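Local coordinates for putative metal-dependent hydrolase (Bacillus subtilis, PDB 6KNS), which is a metallo-beta-lactamase-fold protein that binds zinc and calcium ions and is probably a metal-dependent hydrolase, possibly with the tRNA 3'-processing activity assigned to its relatives, at residues V11-A20 / L214-H224; L29-L37 / T127-F135. All coordinates share one frame; numbering follows the deposited sequence.

In the fold
The alpha-beta/beta-alpha architecture of the metallo-beta-lactamase fold places two beta sheets face to face, and the two contacts show how differently its sheets can be joined. Contact 1 ties the loops that leave strands 7-13 and 212-216, one from each sheet, beside the zinc site; it is mostly buried and rests on backbone hydrogen bonds and stacked rings. Contact 2, nested within the chain between the segments of contact 1, brings together two hairpins, again one from each sheet, through apolar side chains, with exposed turns at its end. The centres lie about 24 Å apart, yet the contacts touch, because neighbouring strands 7-13 and 27-32 bring Ile12 CD1 within 4.0 Å of Leu29 CB.

Contact 1: residues V11-A20 / L214-H224; sequences VIGCYGGFPA and LLTHLPHFGVH. With ZN (zinc ion), chain G.
The carbonyl oxygen of Cys14 receives the backbone N-H of Leu218 at 3.0 Å from N to O, in the carbonyl plane, while Thr216 OG1 lies at the longer distance of 3.4 Å from the same oxygen; the Thr216 hydroxyl also hydrogen-bonds to Tyr28. This is the zinc-site end of the metallo-beta-lactamase fold, where loops from its two facing sheets meet. The pairing continues as Gly16 N donates to Leu218 O, and the two bonds make a single beta bridge between Tyr15 and Leu218.

Gly16 lies directly against a metal ligand. Its CA sits over one face of the His217 imidazole, 3.5 Å from the ring centroid, in a CH-pi contact with no room for a side chain. His217 NE2 binds zinc at 2.1 Å, and Asp69, His70 and Asp161 complete that site. Gly17 N also hydrogen-bonds to Asp69, so the glycine pair is close to two of the ligands.

On the side of Gly16 away from the zinc, His220 is held both in its plane and across a face. NE2 donates to Gly16 O over 2.9 Å, with the acceptor only 2° out of the imidazole plane, which should restrict rotation of the ring. Phe18 stacks face to face on it, the planes 9° apart; a chi1 of 64° folds the phenyl back over its own backbone, which brings it flat against the imidazole. Tyr15 approaches the opposite face obliquely through CD1. Pro76 of the second subunit packs on Phe18, extending this aromatic cluster to the dimer interface. His224 completes the cluster, its CE1 3.5 Å from Tyr15 OH while its NE2 donates to Pro219 O.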
# COMPACT_ATOMS: atom_id res chain seq x y z
N VAL A 11 -9.10 1.34 14.44
CA VAL A 11 -8.23 0.42 13.70
C VAL A 11 -8.40 0.70 12.21
O VAL A 11 -9.50 0.76 11.72
CB VAL A 11 -8.56 -1.05 14.00
CG1 VAL A 11 -7.70 -1.98 13.16
CG2 VAL A 11 -8.39 -1.33 15.52
N ILE A 12 -7.30 0.94 11.51
CA ILE A 12 -7.35 1.23 10.08
C ILE A 12 -7.03 -0.03 9.33
O ILE A 12 -7.67 -0.32 8.32
CB ILE A 12 -6.39 2.33 9.67
CG1 ILE A 12 -6.65 3.58 10.51
CG2 ILE A 12 -6.57 2.65 8.16
CD1 ILE A 12 -8.04 4.17 10.37
N GLY A 13 -6.08 -0.81 9.83
CA GLY A 13 -5.82 -2.13 9.20
C GLY A 13 -5.17 -3.05 10.22
O GLY A 13 -4.48 -2.59 11.13
N CYS A 14 -5.39 -4.33 10.07
CA CYS A 14 -5.09 -5.24 11.17
C CYS A 14 -4.54 -6.61 10.78
O CYS A 14 -4.28 -7.43 11.69
CB CYS A 14 -6.36 -5.42 12.02
SG CYS A 14 -7.65 -6.16 11.09
N TYR A 15 -4.31 -6.86 9.48
CA TYR A 15 -3.68 -8.12 9.06
C TYR A 15 -2.16 -8.16 9.18
O TYR A 15 -1.47 -7.16 8.93
CB TYR A 15 -4.10 -8.52 7.63
CG TYR A 15 -5.46 -9.21 7.63
CD1 TYR A 15 -5.56 -10.58 7.76
CD2 TYR A 15 -6.61 -8.47 7.57
CE1 TYR A 15 -6.78 -11.20 7.82
CE2 TYR A 15 -7.86 -9.06 7.63
CZ TYR A 15 -7.93 -10.42 7.77
OH TYR A 15 -9.16 -11.01 7.77
N GLY A 16 -1.64 -9.33 9.53
CA GLY A 16 -0.21 -9.51 9.59
C GLY A 16 0.34 -9.81 8.21
O GLY A 16 -0.28 -10.55 7.49
N GLY A 17 1.48 -9.24 7.85
CA GLY A 17 2.23 -9.60 6.65
C GLY A 17 1.77 -8.91 5.37
O GLY A 17 2.56 -8.22 4.70
N PHE A 18 0.50 -9.07 5.03
CA PHE A 18 -0.04 -8.62 3.75
C PHE A 18 -1.57 -8.59 3.91
O PHE A 18 -2.11 -9.23 4.78
CB PHE A 18 0.34 -9.59 2.62
CG PHE A 18 -0.25 -10.98 2.79
CD1 PHE A 18 0.39 -11.93 3.55
CD2 PHE A 18 -1.43 -11.36 2.15
CE1 PHE A 18 -0.14 -13.20 3.69
CE2 PHE A 18 -1.95 -12.64 2.30
CZ PHE A 18 -1.30 -13.56 3.06
N PRO A 19 -2.26 -7.82 3.10
CA PRO A 19 -3.69 -7.65 3.32
C PRO A 19 -4.49 -8.84 2.79
O PRO A 19 -4.20 -9.36 1.71
CB PRO A 19 -4.01 -6.41 2.49
CG PRO A 19 -3.02 -6.51 1.35
CD PRO A 19 -1.77 -6.95 2.02
N ALA A 20 -5.47 -9.28 3.56
CA ALA A 20 -6.57 -10.08 3.02
C ALA A 20 -7.30 -9.20 2.00
O ALA A 20 -7.15 -7.96 2.00
CB ALA A 20 -7.55 -10.52 4.17
N LEU A 214 -7.41 -6.27 22.73
CA LEU A 214 -7.72 -6.28 21.30
C LEU A 214 -6.65 -7.03 20.53
O LEU A 214 -5.49 -6.65 20.55
CB LEU A 214 -7.81 -4.85 20.74
CG LEU A 214 -8.21 -4.71 19.26
CD1 LEU A 214 -9.67 -5.14 19.05
CD2 LEU A 214 -8.02 -3.29 18.76
N LEU A 215 -7.05 -8.10 19.87
CA LEU A 215 -6.15 -8.96 19.16
C LEU A 215 -6.03 -8.50 17.72
O LEU A 215 -7.03 -8.29 17.05
CB LEU A 215 -6.67 -10.40 19.24
CG LEU A 215 -6.90 -10.95 20.66
CD1 LEU A 215 -7.51 -12.38 20.60
CD2 LEU A 215 -5.60 -10.96 21.49
N THR A 216 -4.81 -8.38 17.23
CA THR A 216 -4.57 -7.85 15.90
C THR A 216 -3.37 -8.57 15.21
O THR A 216 -2.86 -9.60 15.69
CB THR A 216 -4.41 -6.32 15.99
OG1 THR A 216 -4.37 -5.75 14.68
CG2 THR A 216 -3.13 -5.92 16.78
N HIS A 217 -2.95 -8.04 14.07
CA HIS A 217 -1.87 -8.64 13.27
C HIS A 217 -2.23 -10.07 12.93
O HIS A 217 -1.46 -11.00 13.13
CB HIS A 217 -0.55 -8.58 14.02
CG HIS A 217 0.64 -8.49 13.14
ND1 HIS A 217 1.26 -9.60 12.61
CD2 HIS A 217 1.30 -7.40 12.65
CE1 HIS A 217 2.28 -9.21 11.87
NE2 HIS A 217 2.33 -7.88 11.87
N LEU A 218 -3.43 -10.21 12.37
CA LEU A 218 -4.15 -11.47 12.29
C LEU A 218 -3.61 -12.38 11.20
O LEU A 218 -3.06 -11.90 10.20
CB LEU A 218 -5.63 -11.19 12.02
CG LEU A 218 -6.33 -10.33 13.05
CD1 LEU A 218 -7.80 -9.98 12.54
CD2 LEU A 218 -6.30 -11.03 14.41
N PRO A 219 -3.78 -13.70 11.38
CA PRO A 219 -3.31 -14.68 10.39
C PRO A 219 -4.29 -14.84 9.22
O PRO A 219 -5.40 -14.37 9.29
CB PRO A 219 -3.25 -15.98 11.18
CG PRO A 219 -4.29 -15.82 12.26
CD PRO A 219 -4.28 -14.34 12.60
N HIS A 220 -3.85 -15.49 8.15
CA HIS A 220 -4.64 -15.70 6.96
C HIS A 220 -5.16 -17.15 6.87
O HIS A 220 -5.33 -17.68 5.78
CB HIS A 220 -3.78 -15.35 5.71
CG HIS A 220 -3.33 -13.92 5.71
ND1 HIS A 220 -4.01 -12.92 5.04
CD2 HIS A 220 -2.32 -13.30 6.37
CE1 HIS A 220 -3.43 -11.76 5.26
NE2 HIS A 220 -2.39 -11.96 6.04
N PHE A 221 -5.37 -17.80 8.01
CA PHE A 221 -5.99 -19.13 8.02
C PHE A 221 -6.69 -19.30 9.37
O PHE A 221 -6.44 -18.54 10.30
CB PHE A 221 -4.94 -20.24 7.84
CG PHE A 221 -3.98 -20.34 8.97
CD1 PHE A 221 -2.92 -19.45 9.07
CD2 PHE A 221 -4.17 -21.28 9.99
CE1 PHE A 221 -2.01 -19.51 10.18
CE2 PHE A 221 -3.29 -21.35 11.07
CZ PHE A 221 -2.22 -20.47 11.17
N GLY A 222 -7.55 -20.28 9.47
CA GLY A 222 -8.22 -20.58 10.75
C GLY A 222 -9.47 -19.77 11.01
O GLY A 222 -9.93 -18.99 10.15
N VAL A 223 -10.05 -19.99 12.18
CA VAL A 223 -11.25 -19.31 12.62
C VAL A 223 -10.82 -18.24 13.59
O VAL A 223 -10.50 -18.54 14.74
CB VAL A 223 -12.18 -20.27 13.30
CG1 VAL A 223 -13.51 -19.55 13.71
CG2 VAL A 223 -12.41 -21.44 12.36
N HIS A 224 -10.82 -16.99 13.13
CA HIS A 224 -10.32 -15.87 13.92
C HIS A 224 -11.00 -15.76 15.29
O HIS A 224 -10.36 -15.38 16.25
CB HIS A 224 -10.50 -14.54 13.18
CG HIS A 224 -9.47 -14.27 12.13
ND1 HIS A 224 -9.60 -13.26 11.20
CD2 HIS A 224 -8.29 -14.89 11.86
CE1 HIS A 224 -8.54 -13.26 10.41
NE2 HIS A 224 -7.73 -14.24 10.79
ZN ZN G . 4.17 -7.02 11.30

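Contact 2: residues L29-L37 / T127-F135; sequences LFQSGDYSL and TAGPFTITF. With CA (calcium ion), chain F.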
# COMPACT_ATOMS: atom_id res chain seq x y z
N LEU A 29 -5.32 4.64 14.13
CA LEU A 29 -5.53 6.07 14.20
C LEU A 29 -5.87 6.45 15.64
O LEU A 29 -6.90 6.03 16.17
CB LEU A 29 -6.65 6.49 13.26
CG LEU A 29 -7.21 7.92 13.37
CD1 LEU A 29 -6.18 8.99 13.07
CD2 LEU A 29 -8.35 8.06 12.40
N PHE A 30 -5.00 7.27 16.25
CA PHE A 30 -5.22 7.79 17.59
C PHE A 30 -5.60 9.25 17.50
O PHE A 30 -4.89 10.03 16.91
CB PHE A 30 -3.95 7.67 18.41
CG PHE A 30 -3.64 6.26 18.86
CD1 PHE A 30 -3.28 5.30 17.96
CD2 PHE A 30 -3.72 5.93 20.21
CE1 PHE A 30 -2.98 4.03 18.38
CE2 PHE A 30 -3.43 4.67 20.64
CZ PHE A 30 -3.07 3.71 19.74
N GLN A 31 -6.73 9.62 18.11
CA GLN A 31 -7.21 10.97 18.05
C GLN A 31 -7.48 11.53 19.40
O GLN A 31 -7.98 10.84 20.28
CB GLN A 31 -8.47 11.08 17.19
CG GLN A 31 -8.20 10.80 15.71
CD GLN A 31 -9.49 10.81 14.88
OE1 GLN A 31 -10.37 9.93 15.01
NE2 GLN A 31 -9.61 11.83 14.06
N SER A 32 -7.19 12.82 19.54
CA SER A 32 -7.56 13.58 20.72
C SER A 32 -7.86 15.04 20.34
O SER A 32 -6.94 15.78 19.93
CB SER A 32 -6.42 13.54 21.75
OG SER A 32 -6.77 14.29 22.91
N GLY A 33 -9.11 15.45 20.49
CA GLY A 33 -9.53 16.78 20.08
C GLY A 33 -9.22 16.90 18.60
O GLY A 33 -9.57 16.01 17.86
N ASP A 34 -8.51 17.96 18.20
CA ASP A 34 -8.10 18.13 16.77
C ASP A 34 -6.81 17.39 16.36
O ASP A 34 -6.45 17.41 15.19
CB ASP A 34 -7.90 19.61 16.43
CG ASP A 34 -9.21 20.35 16.26
OD1 ASP A 34 -10.23 19.68 15.94
OD2 ASP A 34 -9.23 21.60 16.44
N TYR A 35 -6.15 16.75 17.32
CA TYR A 35 -4.91 16.03 17.04
C TYR A 35 -5.18 14.62 16.52
O TYR A 35 -6.04 13.92 17.08
CB TYR A 35 -4.04 15.96 18.29
CG TYR A 35 -2.59 15.66 17.98
CD1 TYR A 35 -2.10 14.37 18.14
CD2 TYR A 35 -1.71 16.67 17.55
CE1 TYR A 35 -0.79 14.07 17.87
CE2 TYR A 35 -0.37 16.38 17.28
CZ TYR A 35 0.07 15.06 17.44
OH TYR A 35 1.34 14.70 17.20
N SER A 36 -4.42 14.25 15.47
CA SER A 36 -4.49 12.97 14.82
C SER A 36 -3.10 12.36 14.66
O SER A 36 -2.26 12.96 14.00
CB SER A 36 -5.08 13.11 13.41
OG SER A 36 -6.47 13.37 13.50
N LEU A 37 -2.93 11.16 15.22
CA LEU A 37 -1.68 10.40 15.15
C LEU A 37 -1.91 9.05 14.49
O LEU A 37 -2.77 8.30 14.92
CB LEU A 37 -1.12 10.15 16.56
CG LEU A 37 0.13 9.30 16.75
CD1 LEU A 37 1.31 9.99 16.07
CD2 LEU A 37 0.40 8.99 18.27
N THR A 127 6.68 13.40 23.42
CA THR A 127 5.46 14.19 23.33
C THR A 127 4.95 14.26 21.89
O THR A 127 5.69 14.59 20.98
CB THR A 127 5.71 15.62 23.87
OG1 THR A 127 6.12 15.50 25.21
CG2 THR A 127 4.43 16.48 23.83
N ALA A 128 3.67 13.96 21.68
CA ALA A 128 3.01 14.08 20.36
C ALA A 128 1.68 14.75 20.57
O ALA A 128 0.67 14.08 20.89
CB ALA A 128 2.84 12.69 19.71
N GLY A 129 1.67 16.07 20.44
CA GLY A 129 0.50 16.88 20.77
C GLY A 129 0.09 16.57 22.20
O GLY A 129 0.91 16.66 23.09
N PRO A 130 -1.17 16.14 22.43
CA PRO A 130 -1.61 15.82 23.79
C PRO A 130 -1.22 14.41 24.24
O PRO A 130 -1.53 14.01 25.35
CB PRO A 130 -3.14 15.99 23.71
CG PRO A 130 -3.46 15.68 22.25
CD PRO A 130 -2.23 15.94 21.43
N PHE A 131 -0.49 13.66 23.43
CA PHE A 131 -0.06 12.32 23.84
C PHE A 131 1.38 12.30 24.34
O PHE A 131 2.22 13.08 23.88
CB PHE A 131 -0.17 11.32 22.70
CG PHE A 131 -1.56 11.16 22.12
CD1 PHE A 131 -2.59 10.71 22.90
CD2 PHE A 131 -1.79 11.43 20.79
CE1 PHE A 131 -3.88 10.56 22.35
CE2 PHE A 131 -3.05 11.27 20.23
CZ PHE A 131 -4.10 10.83 21.02
N THR A 132 1.65 11.40 25.28
CA THR A 132 3.00 11.09 25.74
C THR A 132 3.18 9.60 25.44
O THR A 132 2.34 8.78 25.86
CB THR A 132 3.17 11.37 27.25
OG1 THR A 132 2.84 12.74 27.51
CG2 THR A 132 4.60 11.06 27.74
N ILE A 133 4.26 9.27 24.70
CA ILE A 133 4.54 7.90 24.26
C ILE A 133 5.84 7.44 24.91
O ILE A 133 6.83 8.18 24.93
CB ILE A 133 4.66 7.83 22.70
CG1 ILE A 133 3.47 8.50 22.03
CG2 ILE A 133 4.77 6.36 22.21
CD1 ILE A 133 3.52 8.46 20.54
N THR A 134 5.82 6.22 25.44
CA THR A 134 7.02 5.54 25.93
C THR A 134 7.10 4.18 25.21
O THR A 134 6.11 3.70 24.65
CB THR A 134 7.01 5.32 27.48
OG1 THR A 134 5.75 4.78 27.87
CG2 THR A 134 7.31 6.64 28.29
N PHE A 135 8.28 3.57 25.23
CA PHE A 135 8.64 2.48 24.29
C PHE A 135 9.22 1.27 25.01
O PHE A 135 9.85 1.42 26.03
CB PHE A 135 9.69 2.99 23.31
CG PHE A 135 9.24 4.17 22.52
CD1 PHE A 135 8.47 4.01 21.37
CD2 PHE A 135 9.49 5.44 22.96
CE1 PHE A 135 8.00 5.10 20.65
CE2 PHE A 135 9.04 6.53 22.23
CZ PHE A 135 8.27 6.36 21.08
CA CA F . -5.13 17.94 12.80
O HOH W 1 -6.54 15.84 12.98
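Phe131 and Tyr35 carry this contact between two beta hairpins, one from each of the facing sheets of the metallo-beta-lactamase fold. Both hairpins reverse through type II' turns, Ser32 to Tyr35 and Ala128 to Phe131. The Phe131 ring packs against the first hairpin, with CZ 3.6 Å from Ser32 CB and close to the backbone at Gln31. Its CE2 also meets the edge of the Tyr35 ring at CD1.

Tyr35 lies across the second turn. A chi1 of -160° swings its ring away from its own backbone N and over that turn, where Gly129 CA and Pro130 CD lie against one face, the two CH-pi contacts measuring 3.8 and 3.9 Å to the centroid. Deeper between the sheets, Leu37 CD2 reaches Phe131 CD2 and meets Ile133 CD1 tip to tip at 3.9 Å, while Ile149 of strand 145-150 packs against Phe131.

The turn of the first hairpin also serves a metal. Alongside Lys57 O and Asp59 OD2, the other protein ligands, the backbone O of Asp34 binds calcium at 2.8 Å, which is long for such a bond.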